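Local coordinates for protein GphF (Cystobacter violaceus, PDB 6MFC) that probably catalyses decarboxylation of an acyl starter unit to begin polyketide biosynthesis, using a GNAT-like fold, at residues V149-Q161 with Y171-L184. Numbering follows the deposited sequence.
Sequences VVGVSRCGDYPRQ and YVHGRGGGPRDPVL
Q161 lays its aliphatic part over one face of the Y171 ring, CB above the rim and Q161 CG 3.5 Å from Y171 CE1; the amide beyond them is merely near-parallel to the ring, 11° away. In this GNAT-like fold the contact joins the end of strand 148-153 and the loop after it to helices 168-172 and 182-190. Y171 CD2 lies at the edge of the Y158 ring, near its plane, 3.4 Å from Y158 CD1; seen from Y171 the approach is oblique, with the planes 37° apart, and the two side chains run past one another in opposing senses. C155 SG also approaches the Y171 ring obliquely, a sulfur-aromatic contact, and touches V172 CG2 and L184 CD1. L184 and V172 continue the packing onto V213 of strand 212-218.

The polar centre is D181, N-cap of helix 182-190. Its chi1 of 180° swings the carboxylate away from its own backbone N and out to the loop, where D181 OD2 accepts from D157 N at 3.0 Å on the syn lone pair and from Y171 OH at 2.7 Å on the anti one; G156 N gives one weak bond to each D181 oxygen. D181 OD1 caps the helix, taking L184 N at 3.2 Å through its anti lone pair, with a weak bond from V183 N. Next to this cap V183 leans on the loop backbone, its CB 3.4 Å from R154 O.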
ATOM      1  N   VAL A 149      -7.564  -0.758   8.844  1.00 77.55           N
ATOM      2  CA  VAL A 149      -6.470  -0.342   7.977  1.00 78.29           C
ATOM      3  C   VAL A 149      -6.729  -0.978   6.621  1.00 80.13           C
ATOM      4  O   VAL A 149      -6.659  -2.205   6.478  1.00 86.32           O
ATOM      5  CB  VAL A 149      -5.101  -0.753   8.535  1.00 74.74           C
ATOM      6  CG1 VAL A 149      -3.988  -0.303   7.597  1.00 63.10           C
ATOM      7  CG2 VAL A 149      -4.901  -0.178   9.925  1.00 76.03           C
ATOM      8  N   VAL A 150      -7.049  -0.158   5.625  1.00 77.72           N
ATOM      9  CA  VAL A 150      -7.407  -0.653   4.306  1.00 82.56           C
ATOM     10  C   VAL A 150      -6.426  -0.093   3.283  1.00 80.62           C
ATOM     11  O   VAL A 150      -5.618   0.789   3.574  1.00 80.89           O
ATOM     12  CB  VAL A 150      -8.856  -0.302   3.924  1.00 88.39           C
ATOM     13  CG1 VAL A 150      -9.811  -0.690   5.045  1.00 92.95           C
ATOM     14  CG2 VAL A 150      -8.966   1.171   3.605  1.00 85.55           C
ATOM     15  N   GLY A 151      -6.510  -0.625   2.069  1.00 78.76           N
ATOM     16  CA  GLY A 151      -5.654  -0.187   0.984  1.00 76.92           C
ATOM     17  C   GLY A 151      -6.042  -0.890  -0.296  1.00 79.04           C
ATOM     18  O   GLY A 151      -6.788  -1.872  -0.292  1.00 87.81           O
ATOM     19  N   VAL A 152      -5.526  -0.363  -1.399  1.00 67.73           N
ATOM     20  CA  VAL A 152      -5.749  -0.928  -2.723  1.00 72.48           C
ATOM     21  C   VAL A 152      -4.442  -1.587  -3.145  1.00 78.95           C
ATOM     22  O   VAL A 152      -3.512  -0.917  -3.608  1.00 98.62           O
ATOM     23  CB  VAL A 152      -6.205   0.130  -3.733  1.00 73.00           C
ATOM     24  CG1 VAL A 152      -6.382  -0.493  -5.107  1.00 75.68           C
ATOM     25  CG2 VAL A 152      -7.499   0.777  -3.268  1.00 74.39           C
ATOM     26  N   SER A 153      -4.367  -2.905  -2.983  1.00 67.72           N
ATOM     27  CA  SER A 153      -3.164  -3.657  -3.311  1.00 73.38           C
ATOM     28  C   SER A 153      -3.145  -3.966  -4.808  1.00 78.33           C
ATOM     29  O   SER A 153      -3.918  -3.413  -5.595  1.00 80.37           O
ATOM     30  CB  SER A 153      -3.086  -4.921  -2.459  1.00 77.93           C
ATOM     31  OG  SER A 153      -1.928  -5.677  -2.768  1.00 84.24           O
ATOM     32  N   ARG A 154      -2.250  -4.862  -5.220  1.00 79.97           N
ATOM     33  CA  ARG A 154      -2.104  -5.220  -6.623  1.00 80.95           C
ATOM     34  C   ARG A 154      -1.513  -6.622  -6.706  1.00 77.45           C
ATOM     35  O   ARG A 154      -1.169  -7.236  -5.691  1.00 82.79           O
ATOM     36  CB  ARG A 154      -1.242  -4.191  -7.365  1.00 76.71           C
ATOM     37  CG  ARG A 154       0.149  -4.006  -6.779  1.00 83.61           C
ATOM     38  CD  ARG A 154       0.943  -2.963  -7.550  1.00 87.26           C
ATOM     39  NE  ARG A 154       1.058  -3.296  -8.967  1.00 86.08           N
ATOM     40  CZ  ARG A 154       2.038  -4.031  -9.484  1.00 86.77           C
ATOM     41  NH1 ARG A 154       2.993  -4.512  -8.701  1.00 90.73           N
ATOM     42  NH2 ARG A 154       2.063  -4.284 -10.785  1.00 88.43           N
ATOM     43  N   CYS A 155      -1.404  -7.132  -7.929  1.00 85.04           N
ATOM     44  CA  CYS A 155      -0.856  -8.457  -8.188  1.00 96.19           C
ATOM     45  C   CYS A 155       0.459  -8.317  -8.942  1.00 99.10           C
ATOM     46  O   CYS A 155       0.544  -7.563  -9.917  1.00107.81           O
ATOM     47  CB  CYS A 155      -1.842  -9.315  -8.984  1.00 96.08           C
ATOM     48  SG  CYS A 155      -3.321  -9.783  -8.062  1.00 93.84           S
ATOM     49  N   GLY A 156       1.477  -9.048  -8.491  1.00 83.49           N
ATOM     50  CA  GLY A 156       2.794  -8.955  -9.084  1.00 88.10           C
ATOM     51  C   GLY A 156       3.076  -9.993 -10.152  1.00 96.32           C
ATOM     52  O   GLY A 156       3.999  -9.822 -10.954  1.00 99.64           O
ATOM     53  N   ASP A 157       2.297 -11.072 -10.178  1.00 99.55           N
ATOM     54  CA  ASP A 157       2.492 -12.164 -11.125  1.00101.35           C
ATOM     55  C   ASP A 157       1.161 -12.592 -11.730  1.00101.83           C
ATOM     56  O   ASP A 157       0.820 -13.776 -11.780  1.00111.66           O
ATOM     57  CB  ASP A 157       3.190 -13.344 -10.454  1.00113.35           C
ATOM     58  CG  ASP A 157       3.690 -14.372 -11.451  1.00128.60           C
ATOM     59  OD1 ASP A 157       3.754 -14.054 -12.657  1.00133.21           O
ATOM     60  OD2 ASP A 157       4.013 -15.501 -11.026  1.00134.75           O
ATOM     61  N   TYR A 158       0.380 -11.623 -12.196  1.00 92.70           N
ATOM     62  CA  TYR A 158      -0.858 -11.946 -12.895  1.00 84.07           C
ATOM     63  C   TYR A 158      -0.635 -12.250 -14.377  1.00 89.85           C
ATOM     64  O   TYR A 158      -1.276 -13.172 -14.900  1.00 95.61           O
ATOM     65  CB  TYR A 158      -1.889 -10.824 -12.754  1.00 82.91           C
ATOM     66  CG  TYR A 158      -3.122 -11.078 -13.592  1.00 87.63           C
ATOM     67  CD1 TYR A 158      -3.957 -12.153 -13.317  1.00 87.06           C
ATOM     68  CD2 TYR A 158      -3.437 -10.264 -14.672  1.00 86.75           C
ATOM     69  CE1 TYR A 158      -5.076 -12.404 -14.083  1.00 83.96           C
ATOM     70  CE2 TYR A 158      -4.558 -10.507 -15.445  1.00 87.96           C
ATOM     71  CZ  TYR A 158      -5.373 -11.579 -15.144  1.00 90.23           C
ATOM     72  OH  TYR A 158      -6.491 -11.831 -15.906  1.00 97.90           O
ATOM     73  N   PRO A 159       0.223 -11.508 -15.100  1.00 95.32           N
ATOM     74  CA  PRO A 159       0.424 -11.818 -16.528  1.00 99.50           C
ATOM     75  C   PRO A 159       0.751 -13.273 -16.823  1.00106.22           C
ATOM     76  O   PRO A 159       0.378 -13.772 -17.892  1.00110.56           O
ATOM     77  CB  PRO A 159       1.583 -10.893 -16.918  1.00 95.84           C
ATOM     78  CG  PRO A 159       1.395  -9.714 -16.061  1.00 91.96           C
ATOM     79  CD  PRO A 159       0.889 -10.238 -14.741  1.00 93.72           C
ATOM     80  N   ARG A 160       1.437 -13.975 -15.917  1.00106.45           N
ATOM     81  CA  ARG A 160       1.689 -15.393 -16.145  1.00103.45           C
ATOM     82  C   ARG A 160       0.413 -16.216 -16.027  1.00102.78           C
ATOM     83  O   ARG A 160       0.314 -17.290 -16.631  1.00109.97           O
ATOM     84  CB  ARG A 160       2.742 -15.914 -15.168  1.00107.43           C
ATOM     85  CG  ARG A 160       3.380 -17.225 -15.601  1.00113.43           C
ATOM     86  CD  ARG A 160       4.106 -17.892 -14.452  1.00123.24           C
ATOM     87  NE  ARG A 160       5.034 -16.981 -13.790  1.00131.01           N
ATOM     88  CZ  ARG A 160       5.816 -17.324 -12.772  1.00145.00           C
ATOM     89  NH1 ARG A 160       5.784 -18.562 -12.296  1.00148.14           N
ATOM     90  NH2 ARG A 160       6.631 -16.430 -12.228  1.00152.44           N
ATOM     91  N   GLN A 161      -0.566 -15.738 -15.260  1.00105.26           N
ATOM     92  CA  GLN A 161      -1.854 -16.412 -15.165  1.00106.50           C
ATOM     93  C   GLN A 161      -2.827 -15.959 -16.243  1.00103.90           C
ATOM     94  O   GLN A 161      -3.699 -16.737 -16.646  1.00 95.49           O
ATOM     95  CB  GLN A 161      -2.474 -16.181 -13.785  1.00103.49           C
ATOM     96  CG  GLN A 161      -1.637 -16.718 -12.637  1.00104.81           C
ATOM     97  CD  GLN A 161      -1.495 -18.226 -12.671  1.00120.69           C
ATOM     98  OE1 GLN A 161      -2.387 -18.937 -13.136  1.00128.60           O
ATOM     99  NE2 GLN A 161      -0.369 -18.724 -12.177  1.00127.88           N
ATOM    100  N   TYR A 171      -8.112 -15.289 -10.072  1.00 81.52           N
ATOM    101  CA  TYR A 171      -6.728 -15.325  -9.616  1.00 82.32           C
ATOM    102  C   TYR A 171      -6.566 -14.599  -8.288  1.00 82.97           C
ATOM    103  O   TYR A 171      -5.847 -15.071  -7.400  1.00 96.01           O
ATOM    104  CB  TYR A 171      -5.809 -14.712 -10.672  1.00 86.07           C
ATOM    105  CG  TYR A 171      -4.376 -14.562 -10.215  1.00 91.70           C
ATOM    106  CD1 TYR A 171      -3.620 -15.671  -9.861  1.00 96.34           C
ATOM    107  CD2 TYR A 171      -3.776 -13.310 -10.143  1.00 93.20           C
ATOM    108  CE1 TYR A 171      -2.309 -15.539  -9.442  1.00101.54           C
ATOM    109  CE2 TYR A 171      -2.466 -13.169  -9.728  1.00 95.17           C
ATOM    110  CZ  TYR A 171      -1.736 -14.286  -9.380  1.00 98.60           C
ATOM    111  OH  TYR A 171      -0.430 -14.151  -8.966  1.00 95.23           O
ATOM    112  N   VAL A 172      -7.227 -13.450  -8.138  1.00 85.20           N
ATOM    113  CA  VAL A 172      -7.133 -12.692  -6.893  1.00 71.03           C
ATOM    114  C   VAL A 172      -7.716 -13.491  -5.736  1.00 73.63           C
ATOM    115  O   VAL A 172      -7.127 -13.562  -4.650  1.00 85.48           O
ATOM    116  CB  VAL A 172      -7.824 -11.325  -7.052  1.00 72.94           C
ATOM    117  CG1 VAL A 172      -8.076 -10.694  -5.697  1.00 73.29           C
ATOM    118  CG2 VAL A 172      -6.974 -10.405  -7.916  1.00 69.05           C
ATOM    119  N   HIS A 173      -8.870 -14.117  -5.947  1.00 89.42           N
ATOM    120  CA  HIS A 173      -9.498 -14.923  -4.909  1.00 91.85           C
ATOM    121  C   HIS A 173      -8.915 -16.327  -4.810  1.00 92.60           C
ATOM    122  O   HIS A 173      -9.456 -17.153  -4.067  1.00 86.18           O
ATOM    123  CB  HIS A 173     -11.009 -14.996  -5.140  1.00 91.82           C
ATOM    124  CG  HIS A 173     -11.736 -13.745  -4.755  1.00 90.87           C
ATOM    125  ND1 HIS A 173     -11.943 -12.704  -5.634  1.00 89.60           N
ATOM    126  CD2 HIS A 173     -12.289 -13.362  -3.581  1.00 92.80           C
ATOM    127  CE1 HIS A 173     -12.601 -11.737  -5.020  1.00 89.54           C
ATOM    128  NE2 HIS A 173     -12.823 -12.111  -3.772  1.00 90.27           N
ATOM    129  N   GLY A 174      -7.835 -16.612  -5.531  1.00 95.18           N
ATOM    130  CA  GLY A 174      -7.182 -17.901  -5.425  1.00 95.69           C
ATOM    131  C   GLY A 174      -7.986 -19.074  -5.933  1.00 98.80           C
ATOM    132  O   GLY A 174      -7.665 -20.219  -5.604  1.00105.00           O
ATOM    133  N   ARG A 175      -9.027 -18.827  -6.728  1.00 96.74           N
ATOM    134  CA  ARG A 175      -9.825 -19.910  -7.289  1.00 98.38           C
ATOM    135  C   ARG A 175      -9.156 -20.583  -8.481  1.00101.43           C
ATOM    136  O   ARG A 175      -9.732 -21.518  -9.046  1.00129.70           O
ATOM    137  CB  ARG A 175     -11.206 -19.398  -7.706  1.00 90.72           C
ATOM    138  CG  ARG A 175     -11.975 -18.682  -6.608  1.00 90.75           C
ATOM    139  CD  ARG A 175     -13.425 -18.471  -7.012  1.00 92.74           C
ATOM    140  NE  ARG A 175     -14.035 -17.333  -6.330  1.00104.40           N
ATOM    141  CZ  ARG A 175     -14.125 -16.115  -6.855  1.00104.46           C
ATOM    142  NH1 ARG A 175     -13.645 -15.878  -8.068  1.00103.62           N
ATOM    143  NH2 ARG A 175     -14.695 -15.134  -6.168  1.00106.41           N
ATOM    144  N   GLY A 176      -7.963 -20.134  -8.879  1.00 95.00           N
ATOM    145  CA  GLY A 176      -7.274 -20.751  -9.997  1.00102.40           C
ATOM    146  C   GLY A 176      -6.585 -22.059  -9.669  1.00112.18           C
ATOM    147  O   GLY A 176      -6.293 -22.837 -10.582  1.00104.75           O
ATOM    148  N   GLY A 177      -6.319 -22.317  -8.391  1.00111.80           N
ATOM    149  CA  GLY A 177      -5.676 -23.551  -7.989  1.00116.68           C
ATOM    150  C   GLY A 177      -4.251 -23.355  -7.514  1.00125.18           C
ATOM    151  O   GLY A 177      -3.817 -23.992  -6.549  1.00141.56           O
ATOM    152  N   GLY A 178      -3.514 -22.471  -8.181  1.00121.78           N
ATOM    153  CA  GLY A 178      -2.138 -22.209  -7.833  1.00120.53           C
ATOM    154  C   GLY A 178      -2.003 -21.449  -6.530  1.00127.61           C
ATOM    155  O   GLY A 178      -2.981 -21.218  -5.811  1.00131.11           O
ATOM    156  N   PRO A 179      -0.781 -21.049  -6.198  1.00127.69           N
ATOM    157  CA  PRO A 179      -0.554 -20.305  -4.956  1.00118.73           C
ATOM    158  C   PRO A 179      -1.033 -18.867  -5.071  1.00107.37           C
ATOM    159  O   PRO A 179      -1.142 -18.300  -6.160  1.00106.72           O
ATOM    160  CB  PRO A 179       0.969 -20.357  -4.774  1.00117.90           C
ATOM    161  CG  PRO A 179       1.475 -21.331  -5.807  1.00122.51           C
ATOM    162  CD  PRO A 179       0.475 -21.315  -6.913  1.00126.05           C
ATOM    163  N   ARG A 180      -1.321 -18.283  -3.910  1.00103.90           N
ATOM    164  CA  ARG A 180      -1.744 -16.891  -3.852  1.00 99.86           C
ATOM    165  C   ARG A 180      -0.651 -15.978  -4.397  1.00102.52           C
ATOM    166  O   ARG A 180       0.536 -16.314  -4.383  1.00112.11           O
ATOM    167  CB  ARG A 180      -2.087 -16.497  -2.413  1.00103.40           C
ATOM    168  CG  ARG A 180      -1.035 -16.915  -1.401  1.00121.46           C
ATOM    169  CD  ARG A 180      -1.248 -16.258  -0.046  1.00132.44           C
ATOM    170  NE  ARG A 180      -2.564 -16.540   0.520  1.00141.39           N
ATOM    171  CZ  ARG A 180      -2.892 -16.314   1.788  1.00145.70           C
ATOM    172  NH1 ARG A 180      -1.996 -15.812   2.626  1.00149.30           N
ATOM    173  NH2 ARG A 180      -4.112 -16.598   2.223  1.00144.37           N
ATOM    174  N   ASP A 181      -1.067 -14.816  -4.888  1.00 98.81           N
ATOM    175  CA  ASP A 181      -0.111 -13.861  -5.425  1.00 97.11           C
ATOM    176  C   ASP A 181       0.771 -13.318  -4.302  1.00 99.10           C
ATOM    177  O   ASP A 181       0.270 -12.992  -3.221  1.00102.82           O
ATOM    178  CB  ASP A 181      -0.835 -12.716  -6.135  1.00 92.48           C
ATOM    179  CG  ASP A 181       0.121 -11.693  -6.720  1.00 92.64           C
ATOM    180  OD1 ASP A 181       0.614 -10.835  -5.958  1.00 91.44           O
ATOM    181  OD2 ASP A 181       0.388 -11.756  -7.938  1.00 93.32           O
ATOM    182  N   PRO A 182       2.086 -13.222  -4.524  1.00102.29           N
ATOM    183  CA  PRO A 182       2.979 -12.773  -3.440  1.00 90.99           C
ATOM    184  C   PRO A 182       2.655 -11.384  -2.922  1.00 91.44           C
ATOM    185  O   PRO A 182       2.716 -11.149  -1.708  1.00 90.82           O
ATOM    186  CB  PRO A 182       4.368 -12.824  -4.093  1.00 95.32           C
ATOM    187  CG  PRO A 182       4.222 -13.776  -5.235  1.00 99.84           C
ATOM    188  CD  PRO A 182       2.828 -13.597  -5.739  1.00 96.21           C
ATOM    189  N   VAL A 183       2.309 -10.451  -3.814  1.00 91.19           N
ATOM    190  CA  VAL A 183       1.994  -9.095  -3.379  1.00 81.27           C
ATOM    191  C   VAL A 183       0.683  -9.066  -2.603  1.00 87.69           C
ATOM    192  O   VAL A 183       0.532  -8.287  -1.654  1.00 89.10           O
ATOM    193  CB  VAL A 183       1.958  -8.146  -4.592  1.00 75.57           C
ATOM    194  CG1 VAL A 183       1.917  -6.699  -4.133  1.00 74.58           C
ATOM    195  CG2 VAL A 183       3.159  -8.394  -5.492  1.00 79.26           C
ATOM    196  N   LEU A 184      -0.283  -9.907  -2.980  1.00 95.75           N
ATOM    197  CA  LEU A 184      -1.531  -9.976  -2.228  1.00 95.71           C
ATOM    198  C   LEU A 184      -1.378 -10.820  -0.968  1.00 95.43           C
ATOM    199  O   LEU A 184      -1.896 -10.452   0.093  1.00 90.17           O
ATOM    200  CB  LEU A 184      -2.650 -10.529  -3.110  1.00 90.58           C
ATOM    201  CG  LEU A 184      -3.610  -9.475  -3.665  1.00 81.36           C
ATOM    202  CD1 LEU A 184      -4.707 -10.122  -4.496  1.00 84.80           C
ATOM    203  CD2 LEU A 184      -4.204  -8.660  -2.525  1.00 78.07           C
TER